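Local atomic coordinates of isomaltodextranase (Arthrobacter globiformis, PDB entry 5AWO), a protein that hydrolyses (1->6)-alpha-D-glucosidic linkages in polysaccharides, removing successive isomaltose units from the non-reducing ends of the chains. Residues L153-D158 and W171-K176; V407-R412 and A451-A456; R437-H442 and S460-V465. One frame throughout, in Å; residues are numbered along the deposited sequence.

Interaction 1: L153-D158 and W171-K176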
ATOM      1  N   LEU A 153     -25.417   8.885 -19.569  1.00 18.19           N
ATOM      2  CA  LEU A 153     -24.248   8.115 -19.116  1.00 18.31           C
ATOM      3  C   LEU A 153     -24.546   6.715 -18.595  1.00 19.06           C
ATOM      4  O   LEU A 153     -23.621   5.982 -18.253  1.00 19.33           O
ATOM      5  CB  LEU A 153     -23.565   8.886 -17.972  1.00 17.66           C
ATOM      6  CG  LEU A 153     -22.917  10.211 -18.379  1.00 17.94           C
ATOM      7  CD1 LEU A 153     -22.354  10.881 -17.129  1.00 18.41           C
ATOM      8  CD2 LEU A 153     -21.852  10.037 -19.442  1.00 18.13           C
ATOM      9  N   VAL A 154     -25.819   6.356 -18.489  1.00 18.73           N
ATOM     10  CA  VAL A 154     -26.201   5.112 -17.816  1.00 18.91           C
ATOM     11  C   VAL A 154     -27.070   4.186 -18.668  1.00 20.03           C
ATOM     12  O   VAL A 154     -27.816   4.629 -19.543  1.00 21.95           O
ATOM     13  CB  VAL A 154     -26.903   5.420 -16.486  1.00 18.57           C
ATOM     14  CG1 VAL A 154     -25.986   6.277 -15.625  1.00 19.30           C
ATOM     15  CG2 VAL A 154     -28.263   6.077 -16.675  1.00 19.23           C
ATOM     16  N   VAL A 155     -26.970   2.897 -18.390  1.00 19.87           N
ATOM     17  CA  VAL A 155     -27.900   1.899 -18.953  1.00 20.40           C
ATOM     18  C   VAL A 155     -29.127   1.845 -18.060  1.00 20.36           C
ATOM     19  O   VAL A 155     -29.015   1.770 -16.844  1.00 20.41           O
ATOM     20  CB  VAL A 155     -27.217   0.529 -19.054  1.00 20.68           C
ATOM     21  CG1 VAL A 155     -28.215  -0.543 -19.503  1.00 21.31           C
ATOM     22  CG2 VAL A 155     -26.043   0.601 -20.009  1.00 20.62           C
ATOM     23  N   PRO A 156     -30.337   1.911 -18.649  1.00 21.36           N
ATOM     24  CA  PRO A 156     -31.531   1.817 -17.822  1.00 21.39           C
ATOM     25  C   PRO A 156     -31.506   0.586 -16.916  1.00 20.79           C
ATOM     26  O   PRO A 156     -31.182  -0.503 -17.371  1.00 20.91           O
ATOM     27  CB  PRO A 156     -32.663   1.711 -18.856  1.00 22.97           C
ATOM     28  CG  PRO A 156     -32.147   2.481 -20.013  1.00 23.57           C
ATOM     29  CD  PRO A 156     -30.662   2.246 -20.056  1.00 22.90           C
ATOM     30  N   GLY A 157     -31.811   0.790 -15.639  1.00 20.31           N
ATOM     31  CA  GLY A 157     -31.845  -0.301 -14.685  1.00 20.87           C
ATOM     32  C   GLY A 157     -30.517  -0.732 -14.086  1.00 20.74           C
ATOM     33  O   GLY A 157     -30.515  -1.568 -13.201  1.00 20.60           O
ATOM     34  N   ASP A 158     -29.404  -0.155 -14.542  1.00 19.96           N
ATOM     35  CA  ASP A 158     -28.064  -0.651 -14.157  1.00 18.25           C
ATOM     36  C   ASP A 158     -27.640   0.044 -12.849  1.00 18.90           C
ATOM     37  O   ASP A 158     -26.754   0.903 -12.829  1.00 17.30           O
ATOM     38  CB  ASP A 158     -27.058  -0.428 -15.306  1.00 18.69           C
ATOM     39  CG  ASP A 158     -25.684  -1.019 -15.037  1.00 18.30           C
ATOM     40  OD1 ASP A 158     -25.463  -1.642 -13.981  1.00 18.81           O
ATOM     41  OD2 ASP A 158     -24.795  -0.858 -15.893  1.00 18.81           O
ATOM     42  N   TRP A 171     -24.412   2.510 -11.903  1.00 16.48           N
ATOM     43  CA  TRP A 171     -23.063   2.363 -12.383  1.00 16.58           C
ATOM     44  C   TRP A 171     -22.964   3.025 -13.760  1.00 17.33           C
ATOM     45  O   TRP A 171     -23.806   2.813 -14.630  1.00 18.89           O
ATOM     46  CB  TRP A 171     -22.665   0.898 -12.523  1.00 16.16           C
ATOM     47  CG  TRP A 171     -22.307   0.191 -11.244  1.00 15.77           C
ATOM     48  CD1 TRP A 171     -22.859  -0.971 -10.774  1.00 15.82           C
ATOM     49  CD2 TRP A 171     -21.263   0.537 -10.323  1.00 15.30           C
ATOM     50  NE1 TRP A 171     -22.261  -1.338  -9.613  1.00 15.89           N
ATOM     51  CE2 TRP A 171     -21.269  -0.443  -9.309  1.00 15.32           C
ATOM     52  CE3 TRP A 171     -20.330   1.570 -10.252  1.00 15.64           C
ATOM     53  CZ2 TRP A 171     -20.370  -0.421  -8.230  1.00 15.80           C
ATOM     54  CZ3 TRP A 171     -19.433   1.595  -9.182  1.00 16.05           C
ATOM     55  CH2 TRP A 171     -19.467   0.613  -8.175  1.00 16.14           C
ATOM     56  N   LEU A 172     -21.934   3.833 -13.936  1.00 16.23           N
ATOM     57  CA  LEU A 172     -21.630   4.473 -15.211  1.00 17.06           C
ATOM     58  C   LEU A 172     -21.401   3.468 -16.300  1.00 17.72           C
ATOM     59  O   LEU A 172     -20.778   2.458 -16.075  1.00 16.54           O
ATOM     60  CB  LEU A 172     -20.365   5.323 -15.030  1.00 18.32           C
ATOM     61  CG  LEU A 172     -19.746   5.919 -16.303  1.00 20.38           C
ATOM     62  CD1 LEU A 172     -20.679   6.977 -16.820  1.00 21.52           C
ATOM     63  CD2 LEU A 172     -18.368   6.481 -16.005  1.00 21.47           C
ATOM     64  N   ASP A 173     -21.911   3.758 -17.501  1.00 17.02           N
ATOM     65  CA  ASP A 173     -21.565   3.001 -18.694  1.00 17.21           C
ATOM     66  C   ASP A 173     -20.390   3.670 -19.392  1.00 16.90           C
ATOM     67  O   ASP A 173     -20.542   4.694 -20.070  1.00 16.34           O
ATOM     68  CB  ASP A 173     -22.752   2.901 -19.641  1.00 18.27           C
ATOM     69  CG  ASP A 173     -22.433   2.082 -20.876  1.00 18.45           C
ATOM     70  OD1 ASP A 173     -21.297   1.606 -21.065  1.00 19.78           O
ATOM     71  OD2 ASP A 173     -23.376   1.926 -21.677  1.00 22.18           O
ATOM     72  N   VAL A 174     -19.203   3.104 -19.211  1.00 16.56           N
ATOM     73  CA  VAL A 174     -17.973   3.692 -19.755  1.00 17.96           C
ATOM     74  C   VAL A 174     -17.896   3.688 -21.283  1.00 18.27           C
ATOM     75  O   VAL A 174     -16.994   4.321 -21.854  1.00 18.87           O
ATOM     76  CB  VAL A 174     -16.679   3.079 -19.146  1.00 19.13           C
ATOM     77  CG1 VAL A 174     -16.675   3.232 -17.638  1.00 19.29           C
ATOM     78  CG2 VAL A 174     -16.500   1.623 -19.552  1.00 20.60           C
ATOM     79  N   THR A 175     -18.815   2.992 -21.943  1.00 18.00           N
ATOM     80  CA  THR A 175     -18.875   3.011 -23.415  1.00 19.52           C
ATOM     81  C   THR A 175     -19.685   4.204 -23.944  1.00 20.18           C
ATOM     82  O   THR A 175     -19.712   4.429 -25.161  1.00 20.58           O
ATOM     83  CB  THR A 175     -19.458   1.687 -23.973  1.00 20.48           C
ATOM     84  OG1 THR A 175     -20.870   1.623 -23.743  1.00 20.49           O
ATOM     85  CG2 THR A 175     -18.764   0.473 -23.376  1.00 22.33           C
ATOM     86  N   LYS A 176     -20.348   4.962 -23.075  1.00 18.57           N
ATOM     87  CA  LYS A 176     -21.156   6.108 -23.522  1.00 19.15           C
ATOM     88  C   LYS A 176     -20.308   7.333 -23.795  1.00 17.91           C
ATOM     89  O   LYS A 176     -19.322   7.610 -23.089  1.00 16.55           O
ATOM     90  CB  LYS A 176     -22.173   6.489 -22.451  1.00 20.38           C
ATOM     91  CG  LYS A 176     -23.272   5.463 -22.259  1.00 23.67           C
ATOM     92  CD  LYS A 176     -24.327   5.564 -23.349  1.00 24.40           C
ATOM     93  CE  LYS A 176     -25.588   4.770 -23.000  1.00 25.87           C
ATOM     94  NZ  LYS A 176     -25.380   3.303 -23.106  1.00 25.62           N
TER
HETATM   95  O   HOH W   1     -24.768   1.784 -16.961  1.00 20.82           O

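Interaction 2: V407-R412 and A451-A456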
ATOM      1  N   VAL A 407      11.529  -4.355  12.861  1.00 14.46           N
ATOM      2  CA  VAL A 407      11.315  -5.786  13.011  1.00 15.65           C
ATOM      3  C   VAL A 407      10.134  -5.991  13.963  1.00 15.02           C
ATOM      4  O   VAL A 407      10.134  -5.436  15.068  1.00 15.08           O
ATOM      5  CB  VAL A 407      12.585  -6.490  13.569  1.00 17.06           C
ATOM      6  CG1 VAL A 407      12.337  -7.964  13.836  1.00 18.15           C
ATOM      7  CG2 VAL A 407      13.777  -6.260  12.635  1.00 18.33           C
ATOM      8  N   ALA A 408       9.140  -6.782  13.542  1.00 13.77           N
ATOM      9  CA  ALA A 408       7.928  -7.023  14.367  1.00 13.82           C
ATOM     10  C   ALA A 408       7.657  -8.504  14.509  1.00 13.98           C
ATOM     11  O   ALA A 408       7.766  -9.273  13.559  1.00 14.57           O
ATOM     12  CB  ALA A 408       6.743  -6.305  13.762  1.00 14.21           C
ATOM     13  N   LEU A 409       7.349  -8.909  15.750  1.00 13.44           N
ATOM     14  CA  LEU A 409       7.157 -10.296  16.112  1.00 13.12           C
ATOM     15  C   LEU A 409       5.754 -10.424  16.734  1.00 12.36           C
ATOM     16  O   LEU A 409       5.372  -9.574  17.544  1.00 13.78           O
ATOM     17  CB  LEU A 409       8.202 -10.733  17.117  1.00 13.57           C
ATOM     18  CG  LEU A 409       9.661 -10.498  16.744  1.00 14.02           C
ATOM     19  CD1 LEU A 409      10.577 -10.784  17.918  1.00 13.59           C
ATOM     20  CD2 LEU A 409      10.093 -11.307  15.547  1.00 14.83           C
ATOM     21  N   PHE A 410       5.011 -11.468  16.327  1.00 12.24           N
ATOM     22  CA  PHE A 410       3.607 -11.617  16.700  1.00 12.46           C
ATOM     23  C   PHE A 410       3.356 -13.022  17.210  1.00 12.65           C
ATOM     24  O   PHE A 410       3.936 -13.972  16.723  1.00 12.65           O
ATOM     25  CB  PHE A 410       2.701 -11.359  15.487  1.00 12.27           C
ATOM     26  CG  PHE A 410       2.818  -9.983  14.924  1.00 12.05           C
ATOM     27  CD1 PHE A 410       2.022  -8.954  15.387  1.00 12.12           C
ATOM     28  CD2 PHE A 410       3.708  -9.721  13.895  1.00 12.72           C
ATOM     29  CE1 PHE A 410       2.157  -7.665  14.908  1.00 12.12           C
ATOM     30  CE2 PHE A 410       3.795  -8.448  13.371  1.00 12.77           C
ATOM     31  CZ  PHE A 410       3.028  -7.416  13.868  1.00 12.96           C
ATOM     32  N   ASN A 411       2.432 -13.138  18.157  1.00 12.10           N
ATOM     33  CA  ASN A 411       1.916 -14.442  18.605  1.00 12.58           C
ATOM     34  C   ASN A 411       0.417 -14.522  18.444  1.00 12.55           C
ATOM     35  O   ASN A 411      -0.330 -14.013  19.280  1.00 12.23           O
ATOM     36  CB  ASN A 411       2.311 -14.754  20.043  1.00 12.71           C
ATOM     37  CG  ASN A 411       1.754 -16.085  20.507  1.00 12.89           C
ATOM     38  OD1 ASN A 411       1.321 -16.910  19.690  1.00 12.44           O
ATOM     39  ND2 ASN A 411       1.781 -16.321  21.798  1.00 12.30           N
ATOM     40  N   ARG A 412      -0.006 -15.210  17.378  1.00 12.29           N
ATOM     41  CA  ARG A 412      -1.419 -15.370  17.061  1.00 13.18           C
ATOM     42  C   ARG A 412      -2.085 -16.552  17.778  1.00 14.38           C
ATOM     43  O   ARG A 412      -3.298 -16.776  17.600  1.00 15.47           O
ATOM     44  CB  ARG A 412      -1.585 -15.455  15.550  1.00 13.35           C
ATOM     45  CG  ARG A 412      -1.126 -14.218  14.799  1.00 12.95           C
ATOM     46  CD  ARG A 412      -1.145 -14.400  13.295  1.00 12.88           C
ATOM     47  NE  ARG A 412      -2.515 -14.577  12.816  1.00 12.40           N
ATOM     48  CZ  ARG A 412      -2.868 -15.266  11.747  1.00 12.38           C
ATOM     49  NH1 ARG A 412      -1.963 -15.817  10.945  1.00 12.36           N
ATOM     50  NH2 ARG A 412      -4.159 -15.422  11.504  1.00 12.44           N
ATOM     51  N   ALA A 451      16.732 -10.359  17.226  1.00 18.87           N
ATOM     52  CA  ALA A 451      15.646  -9.800  18.030  1.00 17.79           C
ATOM     53  C   ALA A 451      14.694 -10.942  18.370  1.00 17.17           C
ATOM     54  O   ALA A 451      14.332 -11.757  17.497  1.00 17.76           O
ATOM     55  CB  ALA A 451      14.938  -8.719  17.240  1.00 17.44           C
ATOM     56  N   THR A 452      14.294 -11.014  19.640  1.00 15.72           N
ATOM     57  CA  THR A 452      13.502 -12.144  20.116  1.00 16.00           C
ATOM     58  C   THR A 452      12.524 -11.696  21.193  1.00 15.93           C
ATOM     59  O   THR A 452      12.756 -10.700  21.871  1.00 16.53           O
ATOM     60  CB  THR A 452      14.414 -13.263  20.664  1.00 16.68           C
ATOM     61  OG1 THR A 452      13.675 -14.469  20.914  1.00 15.51           O
ATOM     62  CG2 THR A 452      15.140 -12.839  21.917  1.00 17.23           C
ATOM     63  N   ALA A 453      11.429 -12.430  21.325  1.00 15.58           N
ATOM     64  CA  ALA A 453      10.463 -12.166  22.382  1.00 15.83           C
ATOM     65  C   ALA A 453       9.680 -13.410  22.692  1.00 15.58           C
ATOM     66  O   ALA A 453       9.320 -14.170  21.783  1.00 15.90           O
ATOM     67  CB  ALA A 453       9.513 -11.061  21.969  1.00 16.28           C
ATOM     68  N   ALA A 454       9.418 -13.618  23.976  1.00 15.27           N
ATOM     69  CA  ALA A 454       8.535 -14.661  24.451  1.00 14.87           C
ATOM     70  C   ALA A 454       7.197 -13.997  24.661  1.00 15.55           C
ATOM     71  O   ALA A 454       6.978 -13.249  25.598  1.00 18.42           O
ATOM     72  CB  ALA A 454       9.053 -15.248  25.767  1.00 15.61           C
ATOM     73  N   LEU A 455       6.286 -14.232  23.717  1.00 14.35           N
ATOM     74  CA  LEU A 455       5.079 -13.462  23.617  1.00 14.43           C
ATOM     75  C   LEU A 455       3.865 -14.176  24.162  1.00 13.65           C
ATOM     76  O   LEU A 455       3.590 -15.318  23.788  1.00 13.61           O
ATOM     77  CB  LEU A 455       4.825 -13.162  22.148  1.00 13.99           C
ATOM     78  CG  LEU A 455       5.851 -12.270  21.451  1.00 14.11           C
ATOM     79  CD1 LEU A 455       5.682 -12.275  19.944  1.00 14.40           C
ATOM     80  CD2 LEU A 455       5.750 -10.867  21.987  1.00 14.48           C
ATOM     81  N   ALA A 456       3.127 -13.482  25.002  1.00 13.44           N
ATOM     82  CA  ALA A 456       1.852 -13.943  25.463  1.00 13.85           C
ATOM     83  C   ALA A 456       0.877 -14.077  24.292  1.00 13.56           C
ATOM     84  O   ALA A 456       1.081 -13.472  23.235  1.00 13.08           O
ATOM     85  CB  ALA A 456       1.323 -12.954  26.505  1.00 14.70           C
TER

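Interaction 3: R437-H442 and S460-V465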
ATOM      1  N   ARG A 437      16.363  -1.661  19.702  1.00 16.78           N
ATOM      2  CA  ARG A 437      15.557  -0.886  20.626  1.00 16.56           C
ATOM      3  C   ARG A 437      14.115  -1.414  20.581  1.00 15.42           C
ATOM      4  O   ARG A 437      13.514  -1.498  19.506  1.00 15.48           O
ATOM      5  CB  ARG A 437      15.584   0.585  20.232  1.00 17.06           C
ATOM      6  CG  ARG A 437      14.912   1.491  21.204  1.00 18.74           C
ATOM      7  CD  ARG A 437      15.186   2.972  20.933  1.00 18.72           C
ATOM      8  NE  ARG A 437      14.331   3.769  21.778  1.00 20.29           N
ATOM      9  CZ  ARG A 437      14.625   4.114  23.032  1.00 19.39           C
ATOM     10  NH1 ARG A 437      15.821   3.815  23.544  1.00 20.46           N
ATOM     11  NH2 ARG A 437      13.757   4.812  23.748  1.00 20.16           N
ATOM     12  N   ASP A 438      13.582  -1.758  21.758  1.00 14.97           N
ATOM     13  CA  ASP A 438      12.170  -2.164  21.937  1.00 14.09           C
ATOM     14  C   ASP A 438      11.322  -0.895  22.024  1.00 14.77           C
ATOM     15  O   ASP A 438      11.515  -0.053  22.892  1.00 14.56           O
ATOM     16  CB  ASP A 438      12.061  -3.016  23.205  1.00 14.57           C
ATOM     17  CG  ASP A 438      10.660  -3.522  23.468  1.00 14.49           C
ATOM     18  OD1 ASP A 438       9.721  -2.777  23.202  1.00 15.14           O
ATOM     19  OD2 ASP A 438      10.532  -4.656  23.968  1.00 16.27           O
ATOM     20  N   LEU A 439      10.411  -0.715  21.053  1.00 13.93           N
ATOM     21  CA  LEU A 439       9.741   0.557  20.886  1.00 14.39           C
ATOM     22  C   LEU A 439       8.508   0.756  21.766  1.00 14.17           C
ATOM     23  O   LEU A 439       8.017   1.861  21.866  1.00 15.51           O
ATOM     24  CB  LEU A 439       9.341   0.799  19.424  1.00 14.57           C
ATOM     25  CG  LEU A 439      10.481   0.668  18.430  1.00 15.16           C
ATOM     26  CD1 LEU A 439      10.016   0.998  17.040  1.00 16.07           C
ATOM     27  CD2 LEU A 439      11.674   1.536  18.798  1.00 15.51           C
ATOM     28  N   TRP A 440       8.065  -0.299  22.446  1.00 14.96           N
ATOM     29  CA  TRP A 440       6.990  -0.134  23.453  1.00 15.01           C
ATOM     30  C   TRP A 440       7.558  -0.051  24.860  1.00 15.03           C
ATOM     31  O   TRP A 440       7.003   0.658  25.703  1.00 15.97           O
ATOM     32  CB  TRP A 440       5.928  -1.250  23.337  1.00 14.86           C
ATOM     33  CG  TRP A 440       5.022  -1.031  22.181  1.00 14.94           C
ATOM     34  CD1 TRP A 440       5.090  -1.659  20.974  1.00 15.36           C
ATOM     35  CD2 TRP A 440       3.949  -0.085  22.088  1.00 14.60           C
ATOM     36  NE1 TRP A 440       4.113  -1.173  20.143  1.00 14.88           N
ATOM     37  CE2 TRP A 440       3.404  -0.199  20.795  1.00 14.87           C
ATOM     38  CE3 TRP A 440       3.405   0.855  22.971  1.00 16.07           C
ATOM     39  CZ2 TRP A 440       2.331   0.588  20.380  1.00 14.97           C
ATOM     40  CZ3 TRP A 440       2.351   1.633  22.550  1.00 15.45           C
ATOM     41  CH2 TRP A 440       1.827   1.501  21.271  1.00 15.74           C
ATOM     42  N   GLU A 441       8.666  -0.753  25.127  1.00 15.04           N
ATOM     43  CA  GLU A 441       9.406  -0.543  26.389  1.00 15.39           C
ATOM     44  C   GLU A 441      10.183   0.770  26.344  1.00 15.66           C
ATOM     45  O   GLU A 441      10.550   1.309  27.391  1.00 16.29           O
ATOM     46  CB  GLU A 441      10.350  -1.701  26.681  1.00 15.67           C
ATOM     47  CG  GLU A 441       9.647  -3.028  26.935  1.00 17.17           C
ATOM     48  CD  GLU A 441      10.598  -4.143  27.355  1.00 18.10           C
ATOM     49  OE1 GLU A 441      11.820  -3.946  27.337  1.00 18.21           O
ATOM     50  OE2 GLU A 441      10.146  -5.269  27.700  1.00 19.76           O
ATOM     51  N   HIS A 442      10.439   1.300  25.144  1.00 14.94           N
ATOM     52  CA  HIS A 442      11.314   2.460  24.980  1.00 15.63           C
ATOM     53  C   HIS A 442      12.664   2.155  25.648  1.00 15.89           C
ATOM     54  O   HIS A 442      13.136   2.921  26.481  1.00 15.87           O
ATOM     55  CB  HIS A 442      10.683   3.747  25.495  1.00 15.64           C
ATOM     56  CG  HIS A 442       9.333   4.014  24.922  1.00 15.96           C
ATOM     57  ND1 HIS A 442       9.156   4.484  23.643  1.00 17.16           N
ATOM     58  CD2 HIS A 442       8.098   3.840  25.440  1.00 16.74           C
ATOM     59  CE1 HIS A 442       7.863   4.620  23.409  1.00 17.19           C
ATOM     60  NE2 HIS A 442       7.201   4.232  24.477  1.00 17.67           N
ATOM     61  N   SER A 460       2.640  -8.891  20.914  1.00 12.32           N
ATOM     62  CA  SER A 460       3.623  -8.654  19.889  1.00 12.55           C
ATOM     63  C   SER A 460       4.732  -7.755  20.438  1.00 13.27           C
ATOM     64  O   SER A 460       4.618  -7.223  21.553  1.00 13.98           O
ATOM     65  CB  SER A 460       2.964  -8.022  18.665  1.00 12.35           C
ATOM     66  OG  SER A 460       2.324  -6.812  19.001  1.00 12.84           O
ATOM     67  N   ALA A 461       5.784  -7.604  19.642  1.00 13.51           N
ATOM     68  CA  ALA A 461       6.875  -6.712  19.958  1.00 14.05           C
ATOM     69  C   ALA A 461       7.377  -6.095  18.662  1.00 13.57           C
ATOM     70  O   ALA A 461       7.324  -6.740  17.613  1.00 13.85           O
ATOM     71  CB  ALA A 461       7.995  -7.449  20.637  1.00 15.14           C
ATOM     72  N   ILE A 462       7.825  -4.846  18.735  1.00 13.78           N
ATOM     73  CA  ILE A 462       8.364  -4.172  17.564  1.00 13.89           C
ATOM     74  C   ILE A 462       9.628  -3.425  17.961  1.00 14.06           C
ATOM     75  O   ILE A 462       9.722  -2.807  19.044  1.00 14.24           O
ATOM     76  CB  ILE A 462       7.298  -3.270  16.880  1.00 14.45           C
ATOM     77  CG1 ILE A 462       7.679  -2.871  15.470  1.00 14.51           C
ATOM     78  CG2 ILE A 462       6.934  -2.075  17.725  1.00 14.45           C
ATOM     79  CD1 ILE A 462       6.553  -2.257  14.662  1.00 15.40           C
ATOM     80  N   PHE A 463      10.613  -3.510  17.063  1.00 14.48           N
ATOM     81  CA  PHE A 463      11.982  -3.067  17.346  1.00 14.77           C
ATOM     82  C   PHE A 463      12.482  -2.182  16.216  1.00 15.21           C
ATOM     83  O   PHE A 463      12.173  -2.410  15.034  1.00 15.59           O
ATOM     84  CB  PHE A 463      12.931  -4.265  17.463  1.00 15.35           C
ATOM     85  CG  PHE A 463      12.541  -5.280  18.489  1.00 14.88           C
ATOM     86  CD1 PHE A 463      12.981  -5.173  19.815  1.00 14.96           C
ATOM     87  CD2 PHE A 463      11.721  -6.347  18.142  1.00 15.69           C
ATOM     88  CE1 PHE A 463      12.614  -6.101  20.758  1.00 15.45           C
ATOM     89  CE2 PHE A 463      11.350  -7.271  19.085  1.00 15.96           C
ATOM     90  CZ  PHE A 463      11.813  -7.158  20.385  1.00 15.32           C
ATOM     91  N   ARG A 464      13.279  -1.172  16.580  1.00 15.04           N
ATOM     92  CA  ARG A 464      14.163  -0.512  15.602  1.00 15.55           C
ATOM     93  C   ARG A 464      15.506  -1.195  15.731  1.00 15.94           C
ATOM     94  O   ARG A 464      16.064  -1.242  16.833  1.00 16.66           O
ATOM     95  CB  ARG A 464      14.286   0.981  15.892  1.00 15.96           C
ATOM     96  CG  ARG A 464      15.302   1.725  15.006  1.00 17.10           C
ATOM     97  CD  ARG A 464      14.837   1.970  13.587  1.00 18.24           C
ATOM     98  NE  ARG A 464      13.804   2.982  13.540  1.00 19.06           N
ATOM     99  CZ  ARG A 464      13.633   3.899  12.584  1.00 19.04           C
ATOM    100  NH1 ARG A 464      14.409   3.949  11.527  1.00 20.78           N
ATOM    101  NH2 ARG A 464      12.640   4.744  12.676  1.00 18.86           N
ATOM    102  N   VAL A 465      16.027  -1.715  14.615  1.00 16.54           N
ATOM    103  CA  VAL A 465      17.329  -2.343  14.557  1.00 17.35           C
ATOM    104  C   VAL A 465      18.253  -1.501  13.673  1.00 17.05           C
ATOM    105  O   VAL A 465      17.925  -1.153  12.537  1.00 17.16           O
ATOM    106  CB  VAL A 465      17.231  -3.776  14.017  1.00 17.55           C
ATOM    107  CG1 VAL A 465      18.613  -4.425  13.966  1.00 17.88           C
ATOM    108  CG2 VAL A 465      16.256  -4.602  14.866  1.00 17.88           C
TER
HETATM  109  O   HOH W   2       7.715  -3.747  21.425  1.00 14.67           O

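Interaction 1: L153-D158 and W171-K176
Three pairs of side chains meet at oblique angles along this contact. In the first, Asp158 approaches Trp171 with its carboxylate turned 59° from the indole plane; OD1 sits at the ring edge, close to its plane, 4.2 Å from Trp171 CD1. The other oxygen, OD2, accepts from His221 and from a water. That water also donates to Trp171 O and accepts from Val155 N, so that it bridges the two segments. In the second pair, CG2 of Val155 slants across the carboxylate of Asp173 and comes within 3.4 Å of Asp173 OD2. This carboxylate has CG anti to the backbone N (chi1 -178°) and is gripped by its own segment: OD1 accepts from both the hydroxyl and the amide of Thr175, the latter an Asx turn with 3.0 Å between Thr175 N and Asp173 OD1. Lys176, bent at chi2 and chi4, curls back so that its NZ forms a 2.8 Å salt bridge with Asp173 OD2. Three bonds thus fix the rotation of the group against Val155. The third pair is apolar, Leu172 CD1 resting 3.6 Å from Leu153 CB.

Two backbone bonds, each nearly along its C=O axis, frame these side chains, Asp173 N to Leu153 O at 2.9 Å and Trp171 N to Asp158 O at 3.0 Å, while a type II turn from Val155 to Asp158 carries the chain between the two acceptors. Trp129 stacks on Trp171, and Tyr206 meets it edge-to-face. The excursion between strands 120-124 and 197-200 of the TIM barrel is consistent with a wall of the catalytic site: the Trp171 side chain lies about 8 Å from that of Asp201, the probable nucleophile.

Interaction 2: V407-R412 and A451-A456
The amide nitrogen ND2 of Asn411 is the best-held polar atom here, with two hydrogen bonds gripping it: one to Leu455 O across the contact and one to Glu416 O. The first spans 2.9 Å from Asn411 ND2 to Leu455 O and is bent, 142° at the hydrogen, with the donor standing 47° above the carbonyl plane. Asn411 CG is anti to the backbone N, which carries the amide toward the end of the facing strand; its OD1 accepts from Ser413 N, so both ends of this buried group are engaged. An alanine here would remove the amide and its bonds to Leu455 O, Glu416 O and Ser413 N, and would probably leave the end of strand 450-455 less firmly tied to the facing sheet.

Apolar contacts do the rest. Asn411 CB packs 3.6 Å from Leu455 CB, and the Leu455 side chain reaches over the opposing backbone, its CD1 3.6 Å from Leu409 O and 4.1 Å from Leu409 CB. Leu409 answers from its own strand, its CD1 lying over the main chain of 451-453, 3.9 Å from Thr452 CA and 4.2 Å from Ala453 CB. Val407 CG1 ends the row at 4.3 Å from Ala451 CB.

The axes of 407-410 and 451-455 come within 8.1 Å of each other, their N-to-C directions 23° apart, as facing layers of a beta sandwich do. Strand 405-410 lies between strands 395-399 and 460-466, strand 450-455 pairs with 418-423, and Phe410 turns to the other face of its sheet, against helix 326-339.

Interaction 3: R437-H442 and S460-V465
Backbone hydrogen bonds set the register. Arg437 and Arg464 form an antiparallel hydrogen-bonded pair, 2.9 Å from Arg437 N to Arg464 O and 3.0 Å from Arg464 N to Arg437 O, both in the carbonyl plane. A third bond, from Leu439 N to Ile462 O, is almost straight at 173°. Between them Asp438 and Phe463 make a non-hydrogen-bonded pair, marked by a CA-H...O contact, 3.1 Å from Phe463 CA to Arg437 O.

The polar side-chain work falls to Asp438. Its CG is anti to the backbone N, and OD1 accepts three bonds: from Trp440 N, nearly along the C-O axis; from Glu441 N, high above the carboxylate plane; and from a water 2.9 Å away from OD1 of Asp438. The water in turn accepts from Ile462 N, so the carboxylate closes an Asx turn and, through the water, reaches the neighbouring strand. On the opposite face of the sheet from Asp438, the two arginines lead their ends away, Arg437 to a salt bridge with Glu363 and Arg464 to one with Asp370.

Van der Waals packing follows the turn. Asp438 CB lies obliquely by the Phe463 ring, 4.0 Å from Phe463 CE1, carboxylate and ring planes 67° apart. Leu439 CD2 crosses Arg464 CB at 3.9 Å, and Leu439 CB lies 4.1 Å from Ile462 CG2. That methyl, in the crowded position between N and C, also touches Trp440 CD1 at 3.8 Å; the indole NE1 bonds Asn334.

Together this is an antiparallel strand pair whose strand 434-438 gives way at its end to an Asx turn at Asp438, in the C-terminal beta sandwich associated with alpha-galactosidase-like hydrolases.

Interactions 2 and 3 are two aspects of one beta sandwich. Their centres lie 10 Å apart and their segments alternate along the chain; strands 405-410 and 460-466 are neighbours in one sheet, probably bonded through Val407 O and Phe463 N at 2.8 Å. Interaction 3 extends that sheet by one strand to 434-438, whereas interaction 2 joins it to the facing layer. Interaction 1 stands apart in the catalytic domain, its centre 51 Å from that of interaction 2 and 52 Å from that of interaction 3, on the opposite side of the chain's centre. Of the three, it alone adjoins the active site; the sandwich contacts lie away from it.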